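Local structure of probable hydrolase (Pseudomonas aeruginosa, 3OM8) at residues S16-L21 with G65-P70; G72-A77 with A189-A194; G37-M42 with R177-A182. The protein is a probable hydrolase of the alpha/beta-hydrolase fold, perhaps acting as a 3-oxoadipate enol-lactonase. All coordinates share one frame; numbering follows the deposited sequence.

All three contacts involve the long loops of an alpha/beta-hydrolase core. Along the chain, contact 1 closes before contact 2 opens, whereas contact 3 alternates with both. Contact 1 stays within the core and ties strand 16-22 of the mixed sheet to the loop leading from strand 55-59 to helix 76-90. The end of that loop enters contact 2 with helix 185-196; contact 3 joins the loop after strand 29-33 to helix 171-181, which comes just before helix 185-196. The insertion between strands 118-124 and 211-216, probably a cap as in relatives, thus meets the core in contacts 2 and 3, whose centres are about 18 Å apart; contact 1 touches both.

Contact 1 of 3, residues S16-L21 with G65-P70; sequences SLAYRL and GASSVP
Ser16 and Ser68 exchange two hydrogen bonds where strand 16-22 begins beside the loop 65-70. The backbone N of Ser16 donates to Ser68 OG over 2.8 Å, almost straight at 176°, and in return Ser68 N donates to Ser16 O, also at 2.8 Å. Two residues further along the strand, Ala18 N gives its hydrogen to Ser67 OG at 2.7 Å. With chi1 near -73°, Ser67 OG is anti to its own carbonyl carbon, a rotation that turns it to the strand; it also bonds to Asp60 O, so this buried hydroxyl joins two main chains. Serine suits both loop positions, being short enough to bring an oxygen up to a strand N-H.

Strand 16-22 runs antiparallel to strand 55-59 in the mixed sheet of the alpha/beta-hydrolase fold. Ala18 still makes a backbone bond with Asp60, just past the end of that partner strand; beyond Asp60 the loop's serines take over the N-H groups of Ser16 and Ala18.

The apolar contacts are small. Ala18 CB points to the loop and sits 3.5 Å from Ala66 CB and 3.4 Å from Ala66 O, a closeness that a methyl group allows. The Leu17 side chain points away overall and touches Asp82 of helix 76-90, yet its CD2 passes 3.7 Å from Ser67 OG.

Contact 2 of 3, residues G72-A77 with A189-A194; sequences GPYTLA and AGSFAA
Tyr74 N donates to Gly190 O over 3.1 Å and so fastens the chain leading into helix 76-90 to the side of helix 185-196. The bond is bent at the acceptor, with a C=O...N angle of 112° and the donor tilted 28° from the carbonyl plane, a geometry consistent with an oxygen shared with its own helix, since Ala194 N reaches it from the opposite face. A cis peptide bond before Pro73 bends the chain here. Gly72 CA and Gly190 CA lie only 3.5 Å apart, and the backbones can come this close because both residues are glycines, with no side chain at the point of closest approach.

The absence of a side chain on Gly190 also serves Tyr74. The Tyr74 ring sets one face over Gly190 CA, which lies 3.6 Å from the ring centroid and 10° off the normal, a CH-pi contact over the middle of the face; a beta carbon on Gly190 would clash with Tyr74 CZ. The far end of the ring is held by a bond from Tyr74 OH to Pro70 O. Pro73 CB meets Ala193 CB at 3.6 Å, and Ala194 CB fits against Tyr74 O at 3.5 Å; small alanines keep this flank of the helix low enough for the chain to run across it. Thr75 points away and serves as N-cap, its OG1 accepting from Arg78 N.

Leu76, in the first turn of helix 76-90, packs on Ile105 and Trp109 of helix 102-113 and lies near a bound MES molecule, probably from the crystallisation liquor, though such molecules often mark pockets. Helix 185-196 in turn packs on helix 134-145 through Ala189 and Phe192.

Contact 3 of 3, residues G37-M42 with R177-A182; sequences GTTLHM and RAMLMA
Thr39 OG1 accepts a hydrogen bond from His41 N at 3.3 Å, forming an ST turn, and receives the methyl end of Met179 at the same time: CE of this selenomethionine lies 3.6 Å from it. A chi1 of 69° sets OG1 between the backbone N and the carbonyl carbon of Thr39, where it is placed to accept from His41 N. The hydroxyl of threonine supplies the acceptor for this turn, which leads into the 3-10 segment 40-42, where Met42 N also bonds to Thr39 O at 3.0 Å.

No hydrogen bond crosses this contact, and Met179 carries most of it. Its side chain is extended beyond CG and crosses that of Thr39 obliquely. The selenium passes 3.9 Å from Thr38 CB, and CE continues to the turn, ending 3.8 Å from His41 CB and 3.7 Å from Met42 N. A long, unbranched side chain is well suited to bridging a helix and a loop in this way.

Leu180 closes the other end, with CD2 3.5 Å from Gly37 O. Gly37 has a positive phi of 76°, which glycine accepts readily, and a beta carbon there would run into Leu180 CD2. The backbone N of Gly37 is bonded to His64 NE2.

In the fold, residues 37-42 belong to the loop after strand 29-33, which in relatives commonly supplies an oxyanion-hole N-H and may do so here. Helix 171-181 covers this loop with Met179 and Leu180, while Leu180 also packs on Phe156 and Trp160 of helix 150-160, and Trp160 touches Thr38 as well.

Contact 1 of 3, residues S16-L21 with G65-P70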
loop_
_atom_site.group_PDB
_atom_site.type_symbol
_atom_site.label_atom_id
_atom_site.label_comp_id
_atom_site.label_asym_id
_atom_site.label_seq_id
_atom_site.Cartn_x
_atom_site.Cartn_y
_atom_site.Cartn_z
ATOM N N SER B 16 -2.683 31.269 22.987
ATOM C CA SER B 16 -1.399 30.800 23.492
ATOM C C SER B 16 -1.216 29.329 23.119
ATOM O O SER B 16 -2.057 28.494 23.454
ATOM C CB SER B 16 -1.326 30.979 25.009
ATOM O OG SER B 16 -0.078 30.551 25.530
ATOM N N LEU B 17 -0.130 29.022 22.408
ATOM C CA LEU B 17 0.178 27.640 22.000
ATOM C C LEU B 17 1.320 27.053 22.819
ATOM O O LEU B 17 2.394 27.640 22.911
ATOM C CB LEU B 17 0.546 27.577 20.516
ATOM C CG LEU B 17 -0.549 27.981 19.532
ATOM C CD1 LEU B 17 -0.041 27.854 18.110
ATOM C CD2 LEU B 17 -1.787 27.134 19.743
ATOM N N ALA B 18 1.078 25.897 23.422
ATOM C CA ALA B 18 2.100 25.227 24.204
ATOM C C ALA B 18 2.949 24.366 23.280
ATOM O O ALA B 18 2.420 23.666 22.423
ATOM C CB ALA B 18 1.461 24.372 25.266
ATOM N N TYR B 19 4.263 24.410 23.454
ATOM C CA TYR B 19 5.149 23.599 22.630
ATOM C C TYR B 19 6.425 23.210 23.369
ATOM O O TYR B 19 6.752 23.797 24.404
ATOM C CB TYR B 19 5.473 24.327 21.321
ATOM C CG TYR B 19 6.375 25.534 21.467
ATOM C CD1 TYR B 19 7.731 25.449 21.179
ATOM C CD2 TYR B 19 5.872 26.757 21.872
ATOM C CE1 TYR B 19 8.566 26.552 21.299
ATOM C CE2 TYR B 19 6.696 27.865 21.994
ATOM C CZ TYR B 19 8.038 27.762 21.704
ATOM O OH TYR B 19 8.855 28.866 21.827
ATOM N N ARG B 20 7.126 22.200 22.846
ATOM C CA ARG B 20 8.432 21.807 23.368
ATOM C C ARG B 20 9.331 21.185 22.299
ATOM O O ARG B 20 8.856 20.549 21.353
ATOM C CB ARG B 20 8.310 20.871 24.582
ATOM C CG ARG B 20 7.835 19.457 24.286
ATOM C CD ARG B 20 7.854 18.596 25.546
ATOM N NE ARG B 20 9.170 18.023 25.806
ATOM C CZ ARG B 20 10.110 18.578 26.571
ATOM N NH1 ARG B 20 9.889 19.736 27.172
ATOM N NH2 ARG B 20 11.283 17.967 26.734
ATOM N N LEU B 21 10.637 21.386 22.462
ATOM C CA LEU B 21 11.629 20.781 21.582
ATOM C C LEU B 21 12.390 19.674 22.303
ATOM O O LEU B 21 12.729 19.796 23.485
ATOM C CB LEU B 21 12.585 21.842 21.047
ATOM C CG LEU B 21 11.857 22.874 20.186
ATOM C CD1 LEU B 21 12.223 24.288 20.588
ATOM C CD2 LEU B 21 12.128 22.639 18.715
ATOM N N GLY B 65 -5.133 20.358 24.769
ATOM C CA GLY B 65 -4.146 20.129 25.807
ATOM C C GLY B 65 -3.699 21.348 26.593
ATOM O O GLY B 65 -4.475 21.938 27.339
ATOM N N ALA B 66 -2.439 21.725 26.421
ATOM C CA ALA B 66 -1.837 22.777 27.228
ATOM C C ALA B 66 -1.898 24.112 26.525
ATOM O O ALA B 66 -1.399 25.107 27.035
ATOM C CB ALA B 66 -0.400 22.434 27.564
ATOM N N SER B 67 -2.490 24.125 25.339
ATOM C CA SER B 67 -2.719 25.374 24.636
ATOM C C SER B 67 -4.053 25.997 25.082
ATOM O O SER B 67 -4.872 25.330 25.718
ATOM C CB SER B 67 -2.693 25.147 23.125
ATOM O OG SER B 67 -1.364 24.918 22.678
ATOM N N SER B 68 -4.263 27.269 24.753
ATOM C CA SER B 68 -5.497 27.957 25.122
ATOM C C SER B 68 -6.593 27.581 24.132
ATOM O O SER B 68 -6.314 26.982 23.105
ATOM C CB SER B 68 -5.288 29.475 25.173
ATOM O OG SER B 68 -4.949 30.009 23.904
ATOM N N VAL B 69 -7.838 27.930 24.441
ATOM C CA VAL B 69 -8.971 27.449 23.668
ATOM C C VAL B 69 -9.820 28.591 23.134
ATOM O O VAL B 69 -10.787 29.002 23.776
ATOM C CB VAL B 69 -9.887 26.549 24.531
ATOM C CG1 VAL B 69 -11.016 25.976 23.690
ATOM C CG2 VAL B 69 -9.080 25.428 25.209
ATOM N N PRO B 70 -9.472 29.115 21.953
ATOM C CA PRO B 70 -10.379 30.083 21.321
ATOM C C PRO B 70 -11.730 29.429 21.011
ATOM O O PRO B 70 -11.814 28.201 20.951
ATOM C CB PRO B 70 -9.653 30.448 20.019
ATOM C CG PRO B 70 -8.192 30.148 20.304
ATOM C CD PRO B 70 -8.216 28.942 21.202
#

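Contact 2 of 3, residues G72-A77 with A189-A194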
loop_
_atom_site.group_PDB
_atom_site.type_symbol
_atom_site.label_atom_id
_atom_site.label_comp_id
_atom_site.label_asym_id
_atom_site.label_seq_id
_atom_site.Cartn_x
_atom_site.Cartn_y
_atom_site.Cartn_z
ATOM N N GLY B 72 -14.672 28.160 18.583
ATOM C CA GLY B 72 -14.760 27.800 17.177
ATOM C C GLY B 72 -15.595 28.866 16.494
ATOM O O GLY B 72 -16.168 29.720 17.167
ATOM N N PRO B 73 -15.659 28.848 15.158
ATOM C CA PRO B 73 -15.002 27.915 14.249
ATOM C C PRO B 73 -13.534 28.273 14.094
ATOM O O PRO B 73 -13.198 29.460 14.182
ATOM C CB PRO B 73 -15.708 28.168 12.908
ATOM C CG PRO B 73 -16.743 29.230 13.158
ATOM C CD PRO B 73 -16.367 29.910 14.427
ATOM N N TYR B 74 -12.683 27.263 13.892
ATOM C CA TYR B 74 -11.318 27.479 13.428
ATOM C C TYR B 74 -11.308 27.231 11.930
ATOM O O TYR B 74 -12.005 26.343 11.457
ATOM C CB TYR B 74 -10.348 26.495 14.074
ATOM C CG TYR B 74 -10.396 26.427 15.586
ATOM C CD1 TYR B 74 -10.863 27.490 16.344
ATOM C CD2 TYR B 74 -9.939 25.303 16.251
ATOM C CE1 TYR B 74 -10.887 27.419 17.729
ATOM C CE2 TYR B 74 -9.957 25.222 17.615
ATOM C CZ TYR B 74 -10.433 26.277 18.356
ATOM O OH TYR B 74 -10.447 26.168 19.726
ATOM N N THR B 75 -10.542 28.017 11.181
ATOM C CA THR B 75 -10.292 27.701 9.775
ATOM C C THR B 75 -9.011 26.866 9.641
ATOM O O THR B 75 -8.126 26.919 10.504
ATOM C CB THR B 75 -10.097 28.953 8.934
ATOM O OG1 THR B 75 -8.889 29.604 9.339
ATOM C CG2 THR B 75 -11.276 29.902 9.108
ATOM N N LEU B 76 -8.912 26.099 8.557
ATOM C CA LEU B 76 -7.700 25.334 8.283
ATOM C C LEU B 76 -6.500 26.274 8.220
ATOM O O LEU B 76 -5.452 26.010 8.811
ATOM C CB LEU B 76 -7.839 24.550 6.972
ATOM C CG LEU B 76 -6.657 23.650 6.599
ATOM C CD1 LEU B 76 -6.291 22.718 7.755
ATOM C CD2 LEU B 76 -6.965 22.859 5.325
ATOM N N ALA B 77 -6.678 27.384 7.510
ATOM C CA ALA B 77 -5.612 28.351 7.290
ATOM C C ALA B 77 -5.024 28.839 8.608
ATOM O O ALA B 77 -3.813 29.029 8.727
ATOM C CB ALA B 77 -6.135 29.527 6.469
ATOM N N ALA B 189 -15.041 21.612 18.794
ATOM C CA ALA B 189 -15.992 22.286 17.917
ATOM C C ALA B 189 -15.271 23.111 16.860
ATOM O O ALA B 189 -15.628 23.073 15.689
ATOM C CB ALA B 189 -16.966 23.167 18.735
ATOM N N GLY B 190 -14.247 23.847 17.276
ATOM C CA GLY B 190 -13.471 24.652 16.348
ATOM C C GLY B 190 -12.740 23.812 15.319
ATOM O O GLY B 190 -12.672 24.172 14.143
ATOM N N SER B 191 -12.187 22.687 15.767
ATOM C CA SER B 191 -11.418 21.807 14.892
ATOM C C SER B 191 -12.318 21.096 13.878
ATOM O O SER B 191 -11.970 21.022 12.704
ATOM C CB SER B 191 -10.594 20.812 15.713
ATOM O OG SER B 191 -9.634 21.494 16.511
ATOM N N PHE B 192 -13.474 20.599 14.329
ATOM C CA PHE B 192 -14.505 20.055 13.436
ATOM C C PHE B 192 -14.865 21.016 12.303
ATOM O O PHE B 192 -15.205 20.588 11.205
ATOM C CB PHE B 192 -15.808 19.753 14.190
ATOM C CG PHE B 192 -15.718 18.607 15.153
ATOM C CD1 PHE B 192 -14.872 17.544 14.918
ATOM C CD2 PHE B 192 -16.508 18.587 16.289
ATOM C CE1 PHE B 192 -14.808 16.484 15.808
ATOM C CE2 PHE B 192 -16.448 17.529 17.179
ATOM C CZ PHE B 192 -15.601 16.474 16.940
ATOM N N ALA B 193 -14.841 22.313 12.577
ATOM C CA ALA B 193 -15.205 23.286 11.553
ATOM C C ALA B 193 -14.104 23.422 10.499
ATOM O O ALA B 193 -14.390 23.525 9.309
ATOM C CB ALA B 193 -15.540 24.643 12.181
ATOM N N ALA B 194 -12.853 23.431 10.943
ATOM C CA ALA B 194 -11.717 23.428 10.028
ATOM C C ALA B 194 -11.855 22.232 9.091
ATOM O O ALA B 194 -11.770 22.376 7.877
ATOM C CB ALA B 194 -10.398 23.355 10.794
#

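Contact 3 of 3, residues G37-M42 with R177-A182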
loop_
_atom_site.group_PDB
_atom_site.type_symbol
_atom_site.label_atom_id
_atom_site.label_comp_id
_atom_site.label_asym_id
_atom_site.label_seq_id
_atom_site.Cartn_x
_atom_site.Cartn_y
_atom_site.Cartn_z
ATOM N N GLY B 37 -8.364 16.008 19.451
ATOM C CA GLY B 37 -8.654 15.318 20.697
ATOM C C GLY B 37 -7.453 14.752 21.434
ATOM O O GLY B 37 -7.622 14.034 22.417
ATOM N N THR B 38 -6.240 15.058 20.977
ATOM C CA THR B 38 -5.060 14.551 21.665
ATOM C C THR B 38 -4.109 15.673 22.035
ATOM O O THR B 38 -4.358 16.838 21.722
ATOM C CB THR B 38 -4.268 13.497 20.827
ATOM O OG1 THR B 38 -3.631 14.143 19.717
ATOM C CG2 THR B 38 -5.180 12.369 20.335
ATOM N N THR B 39 -3.022 15.302 22.706
ATOM C CA THR B 39 -1.944 16.229 23.023
ATOM C C THR B 39 -0.622 15.732 22.432
ATOM O O THR B 39 -0.547 14.632 21.883
ATOM C CB THR B 39 -1.763 16.371 24.526
ATOM O OG1 THR B 39 -1.255 15.143 25.059
ATOM C CG2 THR B 39 -3.113 16.703 25.205
ATOM N N LEU B 40 0.424 16.539 22.558
ATOM C CA LEU B 40 1.731 16.181 22.020
ATOM C C LEU B 40 2.288 14.913 22.672
ATOM O O LEU B 40 3.263 14.341 22.196
ATOM C CB LEU B 40 2.713 17.348 22.159
ATOM C CG LEU B 40 2.939 17.882 23.578
ATOM C CD1 LEU B 40 3.889 16.977 24.340
ATOM C CD2 LEU B 40 3.460 19.311 23.569
ATOM N N HIS B 41 1.674 14.462 23.760
ATOM C CA HIS B 41 2.153 13.239 24.392
ATOM C C HIS B 41 1.747 11.963 23.640
ATOM O O HIS B 41 2.136 10.856 24.019
ATOM C CB HIS B 41 1.728 13.171 25.859
ATOM C CG HIS B 41 2.510 14.083 26.749
ATOM N ND1 HIS B 41 3.821 13.837 27.093
ATOM C CD2 HIS B 41 2.171 15.242 27.360
ATOM C CE1 HIS B 41 4.257 14.805 27.878
ATOM N NE2 HIS B 41 3.276 15.671 28.057
HETATM N N MSE B 42 0.964 12.105 22.578
HETATM C CA MSE B 42 0.613 10.930 21.797
HETATM C C MSE B 42 1.841 10.417 21.043
HETATM O O MSE B 42 1.840 9.295 20.549
HETATM C CB MSE B 42 -0.548 11.201 20.836
HETATM C CG MSE B 42 -0.195 12.077 19.656
HETATM SE SE MSE B 42 -1.563 12.026 18.278
HETATM C CE MSE B 42 -0.628 12.860 16.815
ATOM N N ARG B 177 -7.997 8.162 26.620
ATOM C CA ARG B 177 -9.265 8.549 27.217
ATOM C C ARG B 177 -9.067 9.840 28.016
ATOM O O ARG B 177 -9.856 10.777 27.899
ATOM C CB ARG B 177 -9.827 7.445 28.111
ATOM C CG ARG B 177 -11.209 7.778 28.658
ATOM C CD ARG B 177 -11.703 6.730 29.630
ATOM N NE ARG B 177 -11.663 5.404 29.028
ATOM C CZ ARG B 177 -12.626 4.906 28.261
ATOM N NH1 ARG B 177 -13.715 5.633 28.005
ATOM N NH2 ARG B 177 -12.496 3.681 27.751
ATOM N N ALA B 178 -7.994 9.903 28.799
ATOM C CA ALA B 178 -7.744 11.089 29.609
ATOM C C ALA B 178 -7.506 12.329 28.759
ATOM O O ALA B 178 -7.934 13.411 29.128
ATOM C CB ALA B 178 -6.603 10.867 30.575
HETATM N N MSE B 179 -6.849 12.179 27.614
HETATM C CA MSE B 179 -6.603 13.329 26.745
HETATM C C MSE B 179 -7.913 13.904 26.247
HETATM O O MSE B 179 -8.088 15.121 26.181
HETATM C CB MSE B 179 -5.758 12.935 25.534
HETATM C CG MSE B 179 -4.336 12.516 25.853
HETATM SE SE MSE B 179 -3.352 11.947 24.241
HETATM C CE MSE B 179 -1.640 11.609 25.103
ATOM N N LEU B 180 -8.816 13.010 25.867
ATOM C CA LEU B 180 -10.125 13.397 25.380
ATOM C C LEU B 180 -10.925 14.085 26.483
ATOM O O LEU B 180 -11.441 15.184 26.281
ATOM C CB LEU B 180 -10.864 12.169 24.842
ATOM C CG LEU B 180 -10.326 11.720 23.478
ATOM C CD1 LEU B 180 -10.647 10.252 23.163
ATOM C CD2 LEU B 180 -10.840 12.657 22.382
HETATM N N MSE B 181 -10.997 13.442 27.647
HETATM C CA MSE B 181 -11.725 13.958 28.802
HETATM C C MSE B 181 -11.246 15.344 29.255
HETATM O O MSE B 181 -11.970 16.063 29.933
HETATM C CB MSE B 181 -11.635 12.978 29.980
HETATM C CG MSE B 181 -12.392 11.660 29.808
HETATM SE SE MSE B 181 -14.321 11.854 29.568
HETATM C CE MSE B 181 -14.761 12.745 31.244
ATOM N N ALA B 182 -10.024 15.712 28.886
ATOM C CA ALA B 182 -9.472 17.000 29.278
ATOM C C ALA B 182 -9.494 17.977 28.120
ATOM O O ALA B 182 -8.899 19.054 28.197
ATOM C CB ALA B 182 -8.058 16.831 29.778
#